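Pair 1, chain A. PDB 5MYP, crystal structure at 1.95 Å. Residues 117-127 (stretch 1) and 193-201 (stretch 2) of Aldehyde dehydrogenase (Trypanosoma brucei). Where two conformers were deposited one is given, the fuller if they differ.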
# COMPACT_ATOMS: atom_id res chain seq x y z
N PRO A 117 8.83 -1.21 13.05
CA PRO A 117 8.51 -2.52 12.48
C PRO A 117 7.01 -2.83 12.50
O PRO A 117 6.27 -2.26 13.29
CB PRO A 117 9.25 -3.51 13.39
CG PRO A 117 10.30 -2.70 14.07
CD PRO A 117 9.75 -1.32 14.20
N LEU A 118 6.59 -3.74 11.62
CA LEU A 118 5.19 -4.16 11.52
C LEU A 118 4.87 -5.35 12.43
O LEU A 118 3.84 -5.37 13.10
CB LEU A 118 4.85 -4.52 10.07
CG LEU A 118 4.86 -3.35 9.09
CD1 LEU A 118 4.78 -3.86 7.66
CD2 LEU A 118 3.73 -2.36 9.38
N GLY A 119 5.75 -6.35 12.44
CA GLY A 119 5.53 -7.58 13.20
C GLY A 119 6.10 -8.79 12.49
O GLY A 119 7.32 -8.87 12.32
N VAL A 120 5.23 -9.71 12.08
CA VAL A 120 5.64 -10.90 11.33
C VAL A 120 5.24 -10.75 9.87
O VAL A 120 4.07 -10.45 9.56
CB VAL A 120 5.04 -12.21 11.91
CG1 VAL A 120 5.72 -13.42 11.29
CG2 VAL A 120 5.19 -12.24 13.42
N VAL A 121 6.21 -10.94 8.98
CA VAL A 121 6.00 -10.84 7.53
C VAL A 121 6.00 -12.24 6.92
O VAL A 121 6.88 -13.05 7.22
CB VAL A 121 7.11 -10.00 6.87
CG1 VAL A 121 6.95 -9.96 5.35
CG2 VAL A 121 7.13 -8.59 7.46
N LEU A 122 5.01 -12.53 6.07
CA LEU A 122 5.00 -13.76 5.29
C LEU A 122 5.54 -13.47 3.90
O LEU A 122 5.09 -12.53 3.24
CB LEU A 122 3.58 -14.34 5.18
CG LEU A 122 3.38 -15.56 4.27
CD1 LEU A 122 4.18 -16.75 4.76
CD2 LEU A 122 1.91 -15.93 4.18
N VAL A 123 6.50 -14.29 3.45
CA VAL A 123 7.03 -14.21 2.09
C VAL A 123 6.73 -15.52 1.37
O VAL A 123 7.20 -16.57 1.78
CB VAL A 123 8.56 -13.96 2.09
CG1 VAL A 123 9.10 -13.91 0.67
CG2 VAL A 123 8.87 -12.68 2.85
N ILE A 124 5.94 -15.44 0.30
CA ILE A 124 5.63 -16.61 -0.53
C ILE A 124 6.47 -16.51 -1.80
O ILE A 124 6.30 -15.59 -2.59
CB ILE A 124 4.13 -16.69 -0.87
CG1 ILE A 124 3.30 -16.80 0.42
CG2 ILE A 124 3.85 -17.88 -1.80
CD1 ILE A 124 1.82 -16.57 0.22
N GLY A 125 7.38 -17.47 -1.98
CA GLY A 125 8.31 -17.46 -3.09
C GLY A 125 7.72 -18.04 -4.36
O GLY A 125 6.62 -18.60 -4.35
N THR A 126 8.47 -17.90 -5.44
CA THR A 126 8.11 -18.50 -6.72
C THR A 126 9.29 -19.36 -7.22
O THR A 126 10.37 -19.37 -6.62
CB THR A 126 7.65 -17.43 -7.75
OG1 THR A 126 7.19 -18.07 -8.94
CG2 THR A 126 8.76 -16.44 -8.08
N TRP A 127 9.06 -20.07 -8.31
CA TRP A 127 9.97 -21.12 -8.78
C TRP A 127 11.03 -20.67 -9.80
O TRP A 127 12.04 -21.35 -9.96
CB TRP A 127 9.19 -22.31 -9.37
CG TRP A 127 8.23 -21.94 -10.45
CD1 TRP A 127 6.90 -21.69 -10.32
CD2 TRP A 127 8.54 -21.76 -11.84
NE1 TRP A 127 6.35 -21.37 -11.54
CE2 TRP A 127 7.33 -21.41 -12.49
CE3 TRP A 127 9.71 -21.88 -12.60
CZ2 TRP A 127 7.27 -21.17 -13.86
CZ3 TRP A 127 9.65 -21.63 -13.97
CH2 TRP A 127 8.44 -21.28 -14.58
N ARG A 193 -2.19 -15.16 11.20
CA ARG A 193 -2.17 -13.71 11.16
C ARG A 193 -0.75 -13.16 10.96
O ARG A 193 0.14 -13.40 11.79
CB ARG A 193 -2.76 -13.12 12.44
CG ARG A 193 -2.83 -11.61 12.41
CD ARG A 193 -3.64 -11.03 13.55
NE ARG A 193 -3.64 -9.57 13.49
CZ ARG A 193 -4.26 -8.78 14.36
NH1 ARG A 193 -4.96 -9.30 15.36
NH2 ARG A 193 -4.19 -7.46 14.21
N PHE A 194 -0.56 -12.43 9.87
CA PHE A 194 0.68 -11.70 9.60
C PHE A 194 0.39 -10.21 9.54
O PHE A 194 -0.76 -9.79 9.38
CB PHE A 194 1.30 -12.17 8.29
CG PHE A 194 1.75 -13.59 8.32
CD1 PHE A 194 2.99 -13.93 8.86
CD2 PHE A 194 0.94 -14.61 7.83
CE1 PHE A 194 3.42 -15.25 8.90
CE2 PHE A 194 1.36 -15.93 7.87
CZ PHE A 194 2.60 -16.25 8.40
N ASP A 195 1.45 -9.42 9.66
CA ASP A 195 1.35 -7.96 9.59
C ASP A 195 1.66 -7.41 8.20
O ASP A 195 1.39 -6.24 7.92
CB ASP A 195 2.23 -7.34 10.66
CG ASP A 195 1.84 -7.81 12.04
OD1 ASP A 195 0.83 -7.28 12.57
OD2 ASP A 195 2.49 -8.74 12.56
N HIS A 196 2.22 -8.26 7.34
CA HIS A 196 2.40 -7.98 5.93
C HIS A 196 2.62 -9.31 5.19
O HIS A 196 3.22 -10.24 5.75
CB HIS A 196 3.62 -7.08 5.69
CG HIS A 196 3.60 -6.37 4.38
ND1 HIS A 196 3.20 -5.05 4.25
CD2 HIS A 196 3.90 -6.79 3.12
CE1 HIS A 196 3.28 -4.69 2.98
NE2 HIS A 196 3.69 -5.73 2.27
N ILE A 197 2.14 -9.39 3.95
CA ILE A 197 2.39 -10.54 3.09
C ILE A 197 2.98 -10.05 1.77
O ILE A 197 2.41 -9.17 1.12
CB ILE A 197 1.10 -11.35 2.81
CG1 ILE A 197 0.50 -11.89 4.11
CG2 ILE A 197 1.37 -12.49 1.83
CD1 ILE A 197 -0.95 -12.31 4.01
N LEU A 198 4.14 -10.60 1.39
CA LEU A 198 4.67 -10.39 0.04
C LEU A 198 4.51 -11.68 -0.75
O LEU A 198 4.98 -12.74 -0.33
CB LEU A 198 6.13 -9.93 0.06
CG LEU A 198 6.67 -9.47 -1.31
CD1 LEU A 198 7.63 -8.28 -1.20
CD2 LEU A 198 7.31 -10.60 -2.11
N TYR A 199 3.85 -11.59 -1.90
CA TYR A 199 3.62 -12.72 -2.80
C TYR A 199 4.15 -12.40 -4.19
O TYR A 199 3.83 -11.35 -4.75
CB TYR A 199 2.13 -13.08 -2.88
CG TYR A 199 1.83 -14.08 -3.98
CD1 TYR A 199 2.03 -15.44 -3.77
CD2 TYR A 199 1.39 -13.66 -5.23
CE1 TYR A 199 1.78 -16.37 -4.78
CE2 TYR A 199 1.14 -14.57 -6.25
CZ TYR A 199 1.34 -15.92 -6.02
OH TYR A 199 1.09 -16.83 -7.02
N THR A 200 4.94 -13.31 -4.74
CA THR A 200 5.39 -13.25 -6.12
C THR A 200 4.82 -14.47 -6.84
O THR A 200 4.90 -15.59 -6.34
CB THR A 200 6.93 -13.26 -6.21
OG1 THR A 200 7.47 -12.23 -5.37
CG2 THR A 200 7.41 -13.02 -7.64
N GLY A 201 4.23 -14.23 -8.01
CA GLY A 201 3.63 -15.30 -8.81
C GLY A 201 2.56 -14.79 -9.76
O GLY A 201 2.74 -13.75 -10.38
O HOH W 1 8.32 -13.58 -3.18
O HOH W 2 4.28 -18.22 -6.11

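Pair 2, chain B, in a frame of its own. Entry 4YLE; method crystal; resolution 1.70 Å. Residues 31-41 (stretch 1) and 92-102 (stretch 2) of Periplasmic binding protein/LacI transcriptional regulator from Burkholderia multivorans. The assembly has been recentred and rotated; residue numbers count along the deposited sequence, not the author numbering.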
# COMPACT_ATOMS: atom_id res chain seq x y z
N GLY B 31 29.67 7.43 -15.26
CA GLY B 31 28.26 7.78 -15.34
C GLY B 31 27.45 7.41 -14.11
O GLY B 31 27.75 6.43 -13.44
N LYS B 32 26.42 8.22 -13.83
CA LYS B 32 25.45 7.94 -12.77
C LYS B 32 24.48 6.83 -13.16
O LYS B 32 23.97 6.83 -14.28
CB LYS B 32 24.58 9.16 -12.44
CG LYS B 32 25.23 10.47 -12.07
CD LYS B 32 24.10 11.44 -11.70
CE LYS B 32 24.41 12.88 -12.07
NZ LYS B 32 23.16 13.69 -12.07
N PRO B 33 24.16 5.90 -12.24
CA PRO B 33 23.04 5.01 -12.55
C PRO B 33 21.74 5.78 -12.69
O PRO B 33 21.52 6.78 -11.97
CB PRO B 33 22.97 4.07 -11.33
CG PRO B 33 24.16 4.37 -10.49
CD PRO B 33 24.63 5.73 -10.86
N LYS B 34 20.86 5.29 -13.56
CA LYS B 34 19.53 5.86 -13.72
C LYS B 34 18.51 4.88 -13.13
O LYS B 34 18.45 3.72 -13.52
CB LYS B 34 19.22 6.15 -15.19
CG LYS B 34 18.06 7.12 -15.43
CD LYS B 34 18.19 7.88 -16.77
CE LYS B 34 17.32 7.30 -17.89
NZ LYS B 34 16.86 8.33 -18.87
N VAL B 35 17.73 5.37 -12.17
CA VAL B 35 16.78 4.53 -11.43
C VAL B 35 15.37 4.98 -11.72
O VAL B 35 15.07 6.17 -11.64
CB VAL B 35 17.02 4.61 -9.90
CG1 VAL B 35 16.06 3.71 -9.16
CG2 VAL B 35 18.46 4.21 -9.55
N ALA B 36 14.49 4.02 -12.02
CA ALA B 36 13.08 4.29 -12.25
C ALA B 36 12.29 3.88 -11.03
O ALA B 36 12.46 2.75 -10.55
CB ALA B 36 12.57 3.54 -13.47
N LEU B 37 11.44 4.78 -10.54
CA LEU B 37 10.48 4.50 -9.43
C LEU B 37 9.10 4.43 -10.02
O LEU B 37 8.60 5.44 -10.51
CB LEU B 37 10.53 5.58 -8.36
CG LEU B 37 9.53 5.42 -7.20
CD1 LEU B 37 9.78 4.15 -6.41
CD2 LEU B 37 9.60 6.61 -6.28
N VAL B 38 8.49 3.24 -9.98
CA VAL B 38 7.20 3.01 -10.63
C VAL B 38 6.16 2.74 -9.56
O VAL B 38 6.24 1.76 -8.85
CB VAL B 38 7.31 1.83 -11.61
CG1 VAL B 38 5.92 1.45 -12.21
CG2 VAL B 38 8.30 2.20 -12.72
N MSE B 39 5.19 3.65 -9.45
CA MSE B 39 4.25 3.67 -8.35
C MSE B 39 2.85 3.33 -8.83
O MSE B 39 2.65 3.03 -9.98
CB MSE B 39 4.26 5.04 -7.69
CG MSE B 39 5.63 5.36 -7.11
SE MSE B 39 5.71 7.16 -6.34
CE MSE B 39 5.87 8.11 -8.05
N LYS B 40 1.90 3.37 -7.92
CA LYS B 40 0.51 3.17 -8.30
C LYS B 40 -0.12 4.53 -8.45
O LYS B 40 0.41 5.40 -9.14
CB LYS B 40 -0.20 2.29 -7.27
CG LYS B 40 0.30 0.84 -7.24
CD LYS B 40 -0.25 0.01 -6.02
CE LYS B 40 0.81 -0.09 -4.90
NZ LYS B 40 0.22 -0.24 -3.53
N SER B 41 -1.26 4.74 -7.82
CA SER B 41 -2.08 5.88 -8.18
C SER B 41 -1.57 7.22 -7.76
O SER B 41 -1.37 7.51 -6.57
CB SER B 41 -3.47 5.71 -7.59
OG SER B 41 -4.21 6.88 -7.86
N LYS B 92 16.59 1.82 -21.08
CA LYS B 92 17.80 1.23 -20.51
C LYS B 92 18.15 1.84 -19.14
O LYS B 92 19.30 2.15 -18.87
CB LYS B 92 19.00 1.40 -21.46
CG LYS B 92 18.80 0.81 -22.85
CD LYS B 92 19.11 -0.67 -22.87
CE LYS B 92 19.32 -1.18 -24.29
NZ LYS B 92 19.20 -2.66 -24.37
N VAL B 93 17.15 2.02 -18.27
CA VAL B 93 17.47 2.38 -16.90
C VAL B 93 18.30 1.24 -16.30
O VAL B 93 18.28 0.11 -16.80
CB VAL B 93 16.21 2.61 -16.03
CG1 VAL B 93 15.41 3.81 -16.55
CG2 VAL B 93 15.34 1.34 -15.98
N ASP B 94 19.01 1.54 -15.22
CA ASP B 94 19.86 0.56 -14.55
C ASP B 94 19.16 -0.19 -13.44
O ASP B 94 19.56 -1.30 -13.07
CB ASP B 94 21.09 1.27 -14.01
CG ASP B 94 21.87 1.94 -15.12
OD1 ASP B 94 22.43 1.22 -15.98
OD2 ASP B 94 21.87 3.19 -15.14
N ALA B 95 18.12 0.42 -12.89
CA ALA B 95 17.35 -0.24 -11.87
C ALA B 95 15.92 0.24 -11.93
O ALA B 95 15.65 1.36 -12.38
CB ALA B 95 17.94 0.04 -10.49
N ILE B 96 15.01 -0.61 -11.48
CA ILE B 96 13.59 -0.29 -11.36
C ILE B 96 13.12 -0.64 -9.97
O ILE B 96 13.33 -1.76 -9.50
CB ILE B 96 12.73 -1.07 -12.37
CG1 ILE B 96 13.03 -0.62 -13.79
CG2 ILE B 96 11.24 -0.84 -12.07
CD1 ILE B 96 12.41 -1.51 -14.85
N VAL B 97 12.50 0.33 -9.31
CA VAL B 97 11.95 0.17 -7.99
C VAL B 97 10.44 0.21 -8.18
O VAL B 97 9.91 1.25 -8.56
CB VAL B 97 12.40 1.28 -7.03
CG1 VAL B 97 11.79 1.08 -5.68
CG2 VAL B 97 13.96 1.29 -6.93
N LEU B 98 9.77 -0.92 -7.96
CA LEU B 98 8.40 -1.07 -8.38
C LEU B 98 7.47 -1.33 -7.18
O LEU B 98 7.76 -2.23 -6.38
CB LEU B 98 8.29 -2.24 -9.37
CG LEU B 98 6.87 -2.66 -9.79
CD1 LEU B 98 6.20 -1.57 -10.60
CD2 LEU B 98 6.95 -3.99 -10.55
N ALA B 99 6.39 -0.54 -7.09
CA ALA B 99 5.24 -0.80 -6.18
C ALA B 99 4.09 -1.36 -7.02
O ALA B 99 3.34 -0.59 -7.62
CB ALA B 99 4.79 0.48 -5.47
N PRO B 100 3.97 -2.70 -7.11
CA PRO B 100 3.12 -3.26 -8.17
C PRO B 100 1.62 -3.16 -7.89
O PRO B 100 1.19 -3.34 -6.75
CB PRO B 100 3.58 -4.72 -8.24
CG PRO B 100 4.16 -5.02 -6.93
CD PRO B 100 4.75 -3.74 -6.41
N ALA B 101 0.85 -2.86 -8.93
CA ALA B 101 -0.60 -2.68 -8.81
C ALA B 101 -1.32 -4.01 -8.63
O ALA B 101 -2.47 -4.05 -8.15
CB ALA B 101 -1.14 -1.96 -10.02
N ASP B 102 -0.64 -5.09 -9.04
CA ASP B 102 -1.15 -6.46 -8.98
C ASP B 102 0.03 -7.37 -8.61
O ASP B 102 1.08 -7.27 -9.22
CB ASP B 102 -1.73 -6.86 -10.34
CG ASP B 102 -2.45 -8.18 -10.31
OD1 ASP B 102 -1.86 -9.19 -9.87
OD2 ASP B 102 -3.62 -8.22 -10.75

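Pair 1 and pair 2 each hold two neighbouring parallel strands, with Leu122(A) beside Ile197(A) in pair 1 and Ala36(B) beside Ile96(B) in pair 2. The strand axes approach to 4.7 Å in both. Fourteen central residues superpose with an RMSD of 0.5 Å.

The backbone ladder is shared. In pair 1, Leu122(A) N donates to His196(A) O (2.9 Å), Leu198(A) N to Leu122(A) O (2.8 Å), and Ile124(A) N to Leu198(A) O (2.9 Å). In pair 2, Ala36(B) N donates to Ala95(B) O (2.9 Å), Val97(B) N to Ala36(B) O (2.7 Å), and Val38(B) N to Val97(B) O (2.8 Å).

An aspartate closes the start of both ladders. Asp195(A) matches Asp94(B), and the side-chain centres fall 0.4 Å apart. Val120(A) N donates to Asp195(A) OD2 (2.9 Å), and Asp195(A) N returns a bond to Val120(A) O (2.8 Å). Lys34(B) N donates to Asp94(B) OD2 (2.8 Å), and Asp94(B) N donates to Lys34(B) O (2.8 Å). Just before this, Gly119(A) matches Pro33(B). A CB on Gly119(A) would clash with Asp195(A) OD2, whereas the different backbone angles of Pro33(B) keep its CB 4.1 Å from Asp94(B) OD2.

On the face of Leu122(A), Ile124(A), Ile197(A) and Tyr199(A), bulk is distributed differently. Phe194(A) lays one ring face against Leu122(A), whose CB lies 3.5 Å from the ring centroid. The matched residues are smaller: Ala36(B) CB meets Val93(B) CG1 at 4.2 Å. Ile197(A) and Ile96(B) match in identity and rotamer. Ile124(A) CG2 touches the ring edge of Tyr199(A) at CD1 (3.6 Å). At the matched place, Val38(B) CG1 packs against Leu98(B) CD1 (3.4 Å).

On the other face, Val121(A) and Val35(B) coincide, both in rotamer t. Beside them, His196(A) is replaced by Ala95(B). Val121(A) CG2 lies 4.2 Å from His196(A) CB, and Val35(B) CG2 lies 4.3 Å from Ala95(B) CB. Val123(A) and Leu198(A) give way to Leu37(B) and Val97(B), so the longer side chain changes strand. Leu37(B) CD1 reaches Val97(B) CG1 at 3.7 Å.

The far ends differ. Thr200(A) N makes a weak bond to Ile124(A) O (3.4 Å), and a water bridges Ile124(A) O and Thr200(A) OG1. The matching bond in pair 2, Ala99(B) N to Val38(B) O, is shorter, at 2.9 Å. Thr126(A) CG2 meets Thr200(A) CG2 at 3.7 Å; in pair 2, Lys40(B) CG packs against Ala99(B) O at 3.4 Å.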